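Local atomic coordinates of omega transaminase (Pseudomonas sp., PDB entry 5LHA), a protein that probably catalyses the PLP-dependent transfer of amino groups between amines and carbonyl compounds, as a class-III omega-transaminase of fold type I. Residues L106-V118 with M276-L289. Numbering follows the deposited sequence.
Sequences LTGMFAQERMARV and MLGSRGWGVAPDIL
Arg280 lies side-on against the carboxylate of Glu113, gripping it with two nitrogens: NH2 gives OE1 a nearly straight bond of 2.8 Å (172°), and NE reaches OE2 at 3.1 Å. Both oxygens are met on their syn sides, and the two flat groups are turned only 18° apart, the geometry of a bidentate salt bridge. The other hydrogen of NH2 goes to Met109 O (3.0 Å), so the guanidinium also ties down a carbonyl at the end of helix 97-109, where Phe110 leaves helical geometry. Gln112, its CG anti to the backbone N (chi1 180°) and the chain extended, brings its amide nearly parallel to the guanidinium, NE2 over the rim of one face and OE1 by Arg280 CG; NE2 and Arg280 NE are both donors and do not bond. A leucine in place of Arg280 would probably leave the Glu113 carboxylate without its countercharge and Met109 O without this donor. Beside the salt bridge, the Phe110 ring presents its edge to Arg280 NH2 and takes Leu289 CD1 over one face in a CH-pi contact, 4.1 Å from the centroid, while Leu277 CG closes on Phe110 CE1 at 3.5 Å. Met115 brings its CE against Pro286 O and Asp287 O and up to Leu289 CG (3.7 Å), and Met109 CE meets Met276 SD at the partly exposed margin. The contact thus packs the turn between helix 97-109 and strand 115-121, outermost within this chain in its sheet, against the approach to strand 288-291; strand 303-308 runs between the two strands, its Leu306 touching both Phe110 and Met115.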
loop_
_atom_site.group_PDB
_atom_site.type_symbol
_atom_site.label_atom_id
_atom_site.label_comp_id
_atom_site.label_asym_id
_atom_site.label_seq_id
_atom_site.Cartn_x
_atom_site.Cartn_y
_atom_site.Cartn_z
ATOM N N LEU A 106 26.316 5.320 -25.857
ATOM C CA LEU A 106 26.143 5.570 -24.429
ATOM C C LEU A 106 26.933 4.573 -23.589
ATOM O O LEU A 106 27.648 4.954 -22.654
ATOM C CB LEU A 106 24.654 5.526 -24.085
ATOM C CG LEU A 106 23.850 6.719 -24.610
ATOM C CD1 LEU A 106 22.353 6.496 -24.468
ATOM C CD2 LEU A 106 24.279 7.986 -23.881
ATOM N N THR A 107 26.821 3.285 -23.913
ATOM C CA THR A 107 27.556 2.269 -23.170
ATOM C C THR A 107 29.064 2.460 -23.298
ATOM O O THR A 107 29.816 2.099 -22.385
ATOM C CB THR A 107 27.149 0.884 -23.660
ATOM O OG1 THR A 107 27.240 0.843 -25.089
ATOM C CG2 THR A 107 25.721 0.595 -23.263
ATOM N N GLY A 108 29.523 3.007 -24.427
ATOM C CA GLY A 108 30.941 3.297 -24.580
ATOM C C GLY A 108 31.407 4.449 -23.709
ATOM O O GLY A 108 32.497 4.398 -23.133
ATOM N N MET A 109 30.602 5.517 -23.628
ATOM C CA MET A 109 30.953 6.674 -22.806
ATOM C C MET A 109 31.056 6.321 -21.334
ATOM O O MET A 109 31.840 6.934 -20.600
ATOM C CB MET A 109 29.896 7.768 -22.943
ATOM C CG MET A 109 29.848 8.489 -24.254
ATOM S SD MET A 109 28.579 9.749 -24.089
ATOM C CE MET A 109 29.457 10.991 -23.150
ATOM N N PHE A 110 30.256 5.366 -20.878
ATOM C CA PHE A 110 30.181 5.009 -19.468
ATOM C C PHE A 110 30.686 3.591 -19.225
ATOM O O PHE A 110 30.153 2.858 -18.395
ATOM C CB PHE A 110 28.758 5.185 -18.949
ATOM C CG PHE A 110 28.187 6.545 -19.226
ATOM C CD1 PHE A 110 28.830 7.684 -18.769
ATOM C CD2 PHE A 110 27.008 6.689 -19.940
ATOM C CE1 PHE A 110 28.309 8.937 -19.026
ATOM C CE2 PHE A 110 26.481 7.940 -20.189
ATOM C CZ PHE A 110 27.131 9.063 -19.733
ATOM N N ALA A 111 31.719 3.189 -19.967
ATOM C CA ALA A 111 32.362 1.916 -19.678
ATOM C C ALA A 111 33.007 1.949 -18.302
ATOM O O ALA A 111 33.017 0.942 -17.586
ATOM C CB ALA A 111 33.395 1.589 -20.750
ATOM N N GLN A 112 33.532 3.111 -17.907
ATOM C CA GLN A 112 34.082 3.279 -16.564
ATOM C C GLN A 112 33.101 2.834 -15.493
ATOM O O GLN A 112 33.514 2.373 -14.424
ATOM C CB GLN A 112 34.477 4.743 -16.352
ATOM C CG GLN A 112 35.067 5.041 -14.986
ATOM C CD GLN A 112 35.513 6.486 -14.832
ATOM O OE1 GLN A 112 35.621 6.993 -13.713
ATOM N NE2 GLN A 112 35.789 7.152 -15.953
ATOM N N GLU A 113 31.803 2.949 -15.757
ATOM C CA GLU A 113 30.779 2.485 -14.834
ATOM C C GLU A 113 30.216 1.121 -15.225
ATOM O O GLU A 113 29.201 0.700 -14.665
ATOM C CB GLU A 113 29.660 3.522 -14.728
ATOM C CG GLU A 113 30.094 4.834 -14.070
ATOM C CD GLU A 113 31.045 5.645 -14.928
ATOM O OE1 GLU A 113 30.919 5.592 -16.169
ATOM O OE2 GLU A 113 31.932 6.315 -14.357
ATOM N N ARG A 114 30.870 0.423 -16.160
ATOM C CA ARG A 114 30.489 -0.928 -16.589
ATOM C C ARG A 114 29.021 -1.002 -17.012
ATOM O O ARG A 114 28.376 -2.045 -16.889
ATOM C CB ARG A 114 30.802 -1.967 -15.501
ATOM C CG ARG A 114 30.938 -3.412 -16.017
ATOM C CD ARG A 114 31.276 -4.442 -14.923
ATOM N NE ARG A 114 30.829 -4.038 -13.585
ATOM C CZ ARG A 114 29.570 -4.094 -13.139
ATOM N NH1 ARG A 114 28.597 -4.538 -13.917
ATOM N NH2 ARG A 114 29.283 -3.697 -11.905
ATOM N N MET A 115 28.478 0.106 -17.519
ATOM C CA MET A 115 27.126 0.096 -18.060
ATOM C C MET A 115 27.061 -0.802 -19.288
ATOM O O MET A 115 27.930 -0.746 -20.163
ATOM C CB MET A 115 26.688 1.513 -18.429
ATOM C CG MET A 115 26.437 2.442 -17.249
ATOM S SD MET A 115 25.194 1.823 -16.094
ATOM C CE MET A 115 25.844 2.431 -14.544
ATOM N N ALA A 116 26.014 -1.613 -19.370
ATOM C CA ALA A 116 25.918 -2.629 -20.411
ATOM C C ALA A 116 24.680 -2.508 -21.286
ATOM O O ALA A 116 24.755 -2.814 -22.479
ATOM C CB ALA A 116 25.956 -4.033 -19.792
ATOM N N ARG A 117 23.549 -2.063 -20.734
ATOM C CA ARG A 117 22.286 -2.006 -21.451
ATOM C C ARG A 117 21.606 -0.663 -21.214
ATOM O O ARG A 117 21.716 -0.073 -20.134
ATOM C CB ARG A 117 21.349 -3.141 -21.011
ATOM C CG ARG A 117 21.860 -4.535 -21.319
ATOM C CD ARG A 117 21.697 -4.868 -22.791
ATOM N NE ARG A 117 22.084 -6.245 -23.093
ATOM C CZ ARG A 117 23.323 -6.628 -23.398
ATOM N NH1 ARG A 117 24.307 -5.742 -23.451
ATOM N NH2 ARG A 117 23.579 -7.899 -23.662
ATOM N N VAL A 118 20.896 -0.191 -22.240
ATOM C CA VAL A 118 20.125 1.046 -22.188
ATOM C C VAL A 118 18.657 0.711 -22.409
ATOM O O VAL A 118 18.325 -0.083 -23.298
ATOM C CB VAL A 118 20.585 2.068 -23.244
ATOM C CG1 VAL A 118 19.942 3.423 -22.970
ATOM C CG2 VAL A 118 22.103 2.174 -23.304
ATOM N N MET A 276 31.529 14.442 -16.761
ATOM C CA MET A 276 30.532 13.825 -17.638
ATOM C C MET A 276 29.423 13.144 -16.843
ATOM O O MET A 276 28.291 13.024 -17.327
ATOM C CB MET A 276 31.202 12.830 -18.585
ATOM C CG MET A 276 30.338 12.423 -19.775
ATOM S SD MET A 276 30.024 13.776 -20.939
ATOM C CE MET A 276 31.576 13.851 -21.824
ATOM N N LEU A 277 29.731 12.678 -15.640
ATOM C CA LEU A 277 28.740 12.240 -14.673
ATOM C C LEU A 277 29.047 12.871 -13.327
ATOM O O LEU A 277 30.214 13.099 -12.991
ATOM C CB LEU A 277 28.707 10.721 -14.517
ATOM C CG LEU A 277 28.211 9.877 -15.678
ATOM C CD1 LEU A 277 28.362 8.407 -15.327
ATOM C CD2 LEU A 277 26.762 10.231 -15.982
ATOM N N GLY A 278 27.988 13.211 -12.594
ATOM C CA GLY A 278 28.163 13.627 -11.215
ATOM C C GLY A 278 28.726 12.520 -10.342
ATOM O O GLY A 278 29.536 12.775 -9.447
ATOM N N SER A 279 28.279 11.278 -10.571
ATOM C CA SER A 279 28.780 10.137 -9.804
ATOM C C SER A 279 30.252 9.882 -10.090
ATOM O O SER A 279 31.041 9.628 -9.175
ATOM C CB SER A 279 27.970 8.891 -10.135
ATOM O OG SER A 279 28.032 8.646 -11.525
ATOM N N ARG A 280 30.631 9.920 -11.367
ATOM C CA ARG A 280 32.039 9.833 -11.732
ATOM C C ARG A 280 32.854 10.956 -11.102
ATOM O O ARG A 280 33.993 10.740 -10.668
ATOM C CB ARG A 280 32.177 9.860 -13.256
ATOM C CG ARG A 280 33.599 9.664 -13.750
ATOM C CD ARG A 280 33.696 9.817 -15.255
ATOM N NE ARG A 280 32.939 8.767 -15.928
ATOM C CZ ARG A 280 32.755 8.681 -17.241
ATOM N NH1 ARG A 280 33.289 9.582 -18.065
ATOM N NH2 ARG A 280 32.037 7.678 -17.732
ATOM N N GLY A 281 32.286 12.163 -11.033
ATOM C CA GLY A 281 33.024 13.284 -10.471
ATOM C C GLY A 281 33.365 13.093 -9.010
ATOM O O GLY A 281 34.348 13.656 -8.519
ATOM N N TRP A 282 32.561 12.305 -8.299
ATOM C CA TRP A 282 32.822 11.885 -6.925
ATOM C C TRP A 282 33.629 10.597 -6.840
ATOM O O TRP A 282 33.853 10.102 -5.730
ATOM C CB TRP A 282 31.500 11.703 -6.174
ATOM C CG TRP A 282 30.679 12.960 -6.071
ATOM C CD1 TRP A 282 29.381 13.121 -6.465
ATOM C CD2 TRP A 282 31.085 14.217 -5.507
ATOM N NE1 TRP A 282 28.960 14.406 -6.204
ATOM C CE2 TRP A 282 29.987 15.096 -5.614
ATOM C CE3 TRP A 282 32.269 14.684 -4.924
ATOM C CZ2 TRP A 282 30.040 16.414 -5.160
ATOM C CZ3 TRP A 282 32.321 15.994 -4.478
ATOM C CH2 TRP A 282 31.214 16.841 -4.595
ATOM N N GLY A 283 34.034 10.030 -7.977
ATOM C CA GLY A 283 34.816 8.807 -7.996
ATOM C C GLY A 283 34.029 7.545 -7.750
ATOM O O GLY A 283 34.580 6.573 -7.228
ATOM N N VAL A 284 32.768 7.508 -8.171
ATOM C CA VAL A 284 31.842 6.440 -7.812
ATOM C C VAL A 284 31.177 5.888 -9.063
ATOM O O VAL A 284 30.807 6.644 -9.969
ATOM C CB VAL A 284 30.784 6.948 -6.808
ATOM C CG1 VAL A 284 29.587 6.022 -6.762
ATOM C CG2 VAL A 284 31.404 7.073 -5.428
ATOM N N ALA A 285 31.080 4.559 -9.131
ATOM C CA ALA A 285 30.326 3.862 -10.160
ATOM C C ALA A 285 29.009 3.376 -9.572
ATOM O O ALA A 285 29.010 2.430 -8.767
ATOM C CB ALA A 285 31.124 2.688 -10.718
ATOM N N PRO A 286 27.881 3.986 -9.906
ATOM C CA PRO A 286 26.589 3.463 -9.456
ATOM C C PRO A 286 26.179 2.251 -10.286
ATOM O O PRO A 286 26.820 1.889 -11.266
ATOM C CB PRO A 286 25.639 4.640 -9.675
ATOM C CG PRO A 286 26.255 5.392 -10.808
ATOM C CD PRO A 286 27.746 5.236 -10.668
ATOM N N ASP A 287 25.097 1.605 -9.856
ATOM C CA ASP A 287 24.591 0.453 -10.592
ATOM C C ASP A 287 23.725 0.869 -11.777
ATOM O O ASP A 287 23.708 0.168 -12.795
ATOM C CB ASP A 287 23.792 -0.472 -9.659
ATOM C CG ASP A 287 24.650 -1.100 -8.566
ATOM O OD1 ASP A 287 25.377 -2.070 -8.864
ATOM O OD2 ASP A 287 24.596 -0.633 -7.412
ATOM N N ILE A 288 23.000 1.987 -11.663
ATOM C CA ILE A 288 22.065 2.463 -12.682
ATOM C C ILE A 288 22.256 3.964 -12.880
ATOM O O ILE A 288 22.492 4.698 -11.913
ATOM C CB ILE A 288 20.599 2.159 -12.289
ATOM C CG1 ILE A 288 20.388 0.653 -12.120
ATOM C CG2 ILE A 288 19.630 2.728 -13.331
ATOM C CD1 ILE A 288 19.039 0.292 -11.562
ATOM N N LEU A 289 22.174 4.415 -14.137
ATOM C CA LEU A 289 22.180 5.834 -14.494
ATOM C C LEU A 289 20.834 6.227 -15.081
ATOM O O LEU A 289 20.301 5.509 -15.932
ATOM C CB LEU A 289 23.265 6.159 -15.518
ATOM C CG LEU A 289 24.704 5.901 -15.100
ATOM C CD1 LEU A 289 25.634 6.220 -16.270
ATOM C CD2 LEU A 289 25.041 6.734 -13.868
HETATM O O HOH W 1 32.469 6.592 -11.713
#